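Protein osa (Shigella flexneri, PDB 4O7K) suppresses the oncogenicity of Agrobacterium tumefaciens as a plasmid fertility inhibition factor of the ParB/Srx superfamily. Local coordinates at residues Ala107-Val112 with Pro117-Asp122. The protein carries 1 engineered substitution. Sequence-based numbering, arbitrary orientation. Where two conformers were deposited one is given.
Sequences AAHFAV and PVPLAD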
ATOM      1  N   ALA A 107       3.942  -5.643 -12.900  1.00 34.77           N
ATOM      2  CA  ALA A 107       4.130  -7.071 -12.658  1.00 30.90           C
ATOM      3  C   ALA A 107       5.531  -7.519 -13.067  1.00 34.95           C
ATOM      4  O   ALA A 107       6.176  -8.321 -12.373  1.00 31.74           O
ATOM      5  CB  ALA A 107       3.078  -7.869 -13.400  1.00 31.75           C
ATOM      6  N   ALA A 108       6.000  -6.985 -14.189  1.00 33.50           N
ATOM      7  CA  ALA A 108       7.340  -7.288 -14.689  1.00 38.21           C
ATOM      8  C   ALA A 108       8.413  -6.846 -13.706  1.00 35.80           C
ATOM      9  O   ALA A 108       9.347  -7.588 -13.429  1.00 35.73           O
ATOM     10  CB  ALA A 108       7.565  -6.628 -16.040  1.00 35.08           C
ATOM     11  N   HIS A 109       8.287  -5.633 -13.173  0.52 34.08           N
ATOM     12  CA  HIS A 109       9.274  -5.145 -12.210  0.52 34.42           C
ATOM     13  C   HIS A 109       9.225  -5.992 -10.950  0.52 30.78           C
ATOM     14  O   HIS A 109      10.262  -6.355 -10.398  0.52 34.37           O
ATOM     15  CB  HIS A 109       9.051  -3.667 -11.862  0.52 32.69           C
ATOM     16  CG  HIS A 109      10.210  -3.040 -11.141  0.52 31.07           C
ATOM     17  ND1 HIS A 109      10.202  -1.730 -10.711  0.52 30.44           N
ATOM     18  CD2 HIS A 109      11.416  -3.547 -10.785  0.52 29.40           C
ATOM     19  CE1 HIS A 109      11.353  -1.456 -10.121  0.52 27.76           C
ATOM     20  NE2 HIS A 109      12.105  -2.542 -10.153  0.52 30.63           N
ATOM     21  N   PHE A 110       8.017  -6.328 -10.505  1.00 29.36           N
ATOM     22  CA  PHE A 110       7.868  -7.163  -9.304  1.00 28.64           C
ATOM     23  C   PHE A 110       8.426  -8.570  -9.520  1.00 34.37           C
ATOM     24  O   PHE A 110       8.741  -9.285  -8.562  1.00 28.51           O
ATOM     25  CB  PHE A 110       6.399  -7.263  -8.873  1.00 28.90           C
ATOM     26  CG  PHE A 110       5.968  -6.184  -7.906  1.00 32.60           C
ATOM     27  CD1 PHE A 110       6.405  -6.196  -6.586  1.00 31.12           C
ATOM     28  CD2 PHE A 110       5.109  -5.166  -8.311  1.00 30.93           C
ATOM     29  CE1 PHE A 110       6.002  -5.204  -5.686  1.00 27.34           C
ATOM     30  CE2 PHE A 110       4.708  -4.168  -7.419  1.00 29.79           C
ATOM     31  CZ  PHE A 110       5.149  -4.188  -6.110  1.00 25.50           C
ATOM     32  N   ALA A 111       8.543  -8.966 -10.781  1.00 31.21           N
ATOM     33  CA  ALA A 111       8.987 -10.318 -11.105  1.00 35.78           C
ATOM     34  C   ALA A 111      10.484 -10.491 -10.865  1.00 35.96           C
ATOM     35  O   ALA A 111      10.953 -11.608 -10.607  1.00 36.95           O
ATOM     36  CB  ALA A 111       8.631 -10.659 -12.554  1.00 32.69           C
ATOM     37  N   VAL A 112      11.234  -9.394 -10.929  1.00 34.80           N
ATOM     38  CA  VAL A 112      12.693  -9.480 -10.846  1.00 35.96           C
ATOM     39  C   VAL A 112      13.203  -9.949  -9.487  1.00 40.23           C
ATOM     40  O   VAL A 112      14.016 -10.880  -9.413  1.00 33.45           O
ATOM     41  CB  VAL A 112      13.352  -8.137 -11.179  1.00 33.39           C
ATOM     42  CG1 VAL A 112      14.848  -8.213 -10.923  1.00 32.34           C
ATOM     43  CG2 VAL A 112      13.072  -7.776 -12.622  1.00 34.76           C
ATOM     44  N   PRO A 117      14.437  -4.352  -6.177  1.00 30.85           N
ATOM     45  CA  PRO A 117      13.205  -4.159  -5.406  1.00 28.82           C
ATOM     46  C   PRO A 117      12.402  -2.968  -5.925  1.00 28.47           C
ATOM     47  O   PRO A 117      12.977  -1.986  -6.391  1.00 28.29           O
ATOM     48  CB  PRO A 117      13.704  -3.912  -3.980  1.00 32.62           C
ATOM     49  CG  PRO A 117      15.137  -3.511  -4.124  1.00 42.01           C
ATOM     50  CD  PRO A 117      15.646  -4.206  -5.349  1.00 37.64           C
ATOM     51  N   VAL A 118      11.082  -3.076  -5.841  1.00 29.67           N
ATOM     52  CA  VAL A 118      10.185  -2.007  -6.262  1.00 29.38           C
ATOM     53  C   VAL A 118      10.132  -0.886  -5.216  1.00 24.83           C
ATOM     54  O   VAL A 118       9.856  -1.143  -4.051  1.00 25.72           O
ATOM     55  CB  VAL A 118       8.766  -2.552  -6.502  1.00 27.25           C
ATOM     56  CG1 VAL A 118       7.805  -1.415  -6.918  1.00 23.84           C
ATOM     57  CG2 VAL A 118       8.804  -3.646  -7.560  1.00 30.80           C
ATOM     58  N   PRO A 119      10.399   0.364  -5.629  1.00 29.90           N
ATOM     59  CA  PRO A 119      10.287   1.496  -4.694  1.00 29.39           C
ATOM     60  C   PRO A 119       8.869   1.655  -4.139  1.00 24.85           C
ATOM     61  O   PRO A 119       7.892   1.318  -4.812  1.00 23.07           O
ATOM     62  CB  PRO A 119      10.685   2.701  -5.552  1.00 33.95           C
ATOM     63  CG  PRO A 119      11.565   2.108  -6.624  1.00 35.62           C
ATOM     64  CD  PRO A 119      10.940   0.783  -6.935  1.00 31.14           C
ATOM     65  N   LEU A 120       8.773   2.146  -2.908  1.00 26.74           N
ATOM     66  CA  LEU A 120       7.487   2.341  -2.252  1.00 24.86           C
ATOM     67  C   LEU A 120       6.627   3.387  -2.955  1.00 23.92           C
ATOM     68  O   LEU A 120       7.139   4.300  -3.591  1.00 25.49           O
ATOM     69  CB  LEU A 120       7.693   2.770  -0.801  1.00 22.78           C
ATOM     70  CG  LEU A 120       8.464   1.777   0.076  1.00 25.47           C
ATOM     71  CD1 LEU A 120       8.499   2.311   1.505  1.00 25.95           C
ATOM     72  CD2 LEU A 120       7.804   0.422  -0.001  1.00 26.50           C
ATOM     73  N   ALA A 121       5.318   3.234  -2.804  1.00 20.30           N
ATOM     74  CA  ALA A 121       4.350   4.258  -3.168  1.00 25.07           C
ATOM     75  C   ALA A 121       4.418   5.431  -2.203  1.00 27.33           C
ATOM     76  O   ALA A 121       4.698   5.261  -1.008  1.00 28.96           O
ATOM     77  CB  ALA A 121       2.954   3.676  -3.177  1.00 22.74           C
ATOM     78  N   ASP A 122       4.156   6.617  -2.733  1.00 23.78           N
ATOM     79  CA  ASP A 122       4.023   7.841  -1.940  1.00 26.67           C
ATOM     80  C   ASP A 122       2.554   8.240  -1.862  1.00 29.35           C
ATOM     81  O   ASP A 122       1.944   8.576  -2.875  1.00 26.41           O
ATOM     82  CB  ASP A 122       4.845   8.964  -2.560  1.00 24.41           C
ATOM     83  CG  ASP A 122       6.334   8.683  -2.512  1.00 31.48           C
ATOM     84  OD1 ASP A 122       6.968   9.019  -1.491  1.00 26.16           O
ATOM     85  OD2 ASP A 122       6.868   8.126  -3.496  1.00 29.14           O
TER
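Val-118 pushes one methyl, CG2, between two rings of the helix, Phe-110 and His-109, and makes a CH-pi contact with each. Against Phe-110 the fit is tight: CG2 stands over the middle of the ring, 3.6 Å from its centroid and only 11° off the normal. With CG1 anti to the backbone N (chi1 179°), the second methyl drops toward the far end of the same ring, where CG1 comes to 3.9 Å from Phe-110 CZ. Both residues are buried, and no hydrogen bond crosses the contact.

The His-109 side is looser. In one of its two conformers the same CG2 of Val-118 lies over the imidazole face, 4.0 Å from its centroid, and His-109 CE1 meets CD of Pro-119 at 3.9 Å. The imidazole is partly exposed; an isopropanol molecule, probably from the crystallisation liquor, lies beside it, and NE2 is hydrogen-bonded to Ser-116 OG, in the short connection between the segments.

The contact joins helix 103-112 to the start of strand 118-128 across that four-residue connection and places the helix against the mixed sheet. There Val-118 pairs through its backbone with Phe-56 and Thr-58 of strand 55-58, while Phe-110 touches Met-57 and stacks on Trp-145 of helix 140-148.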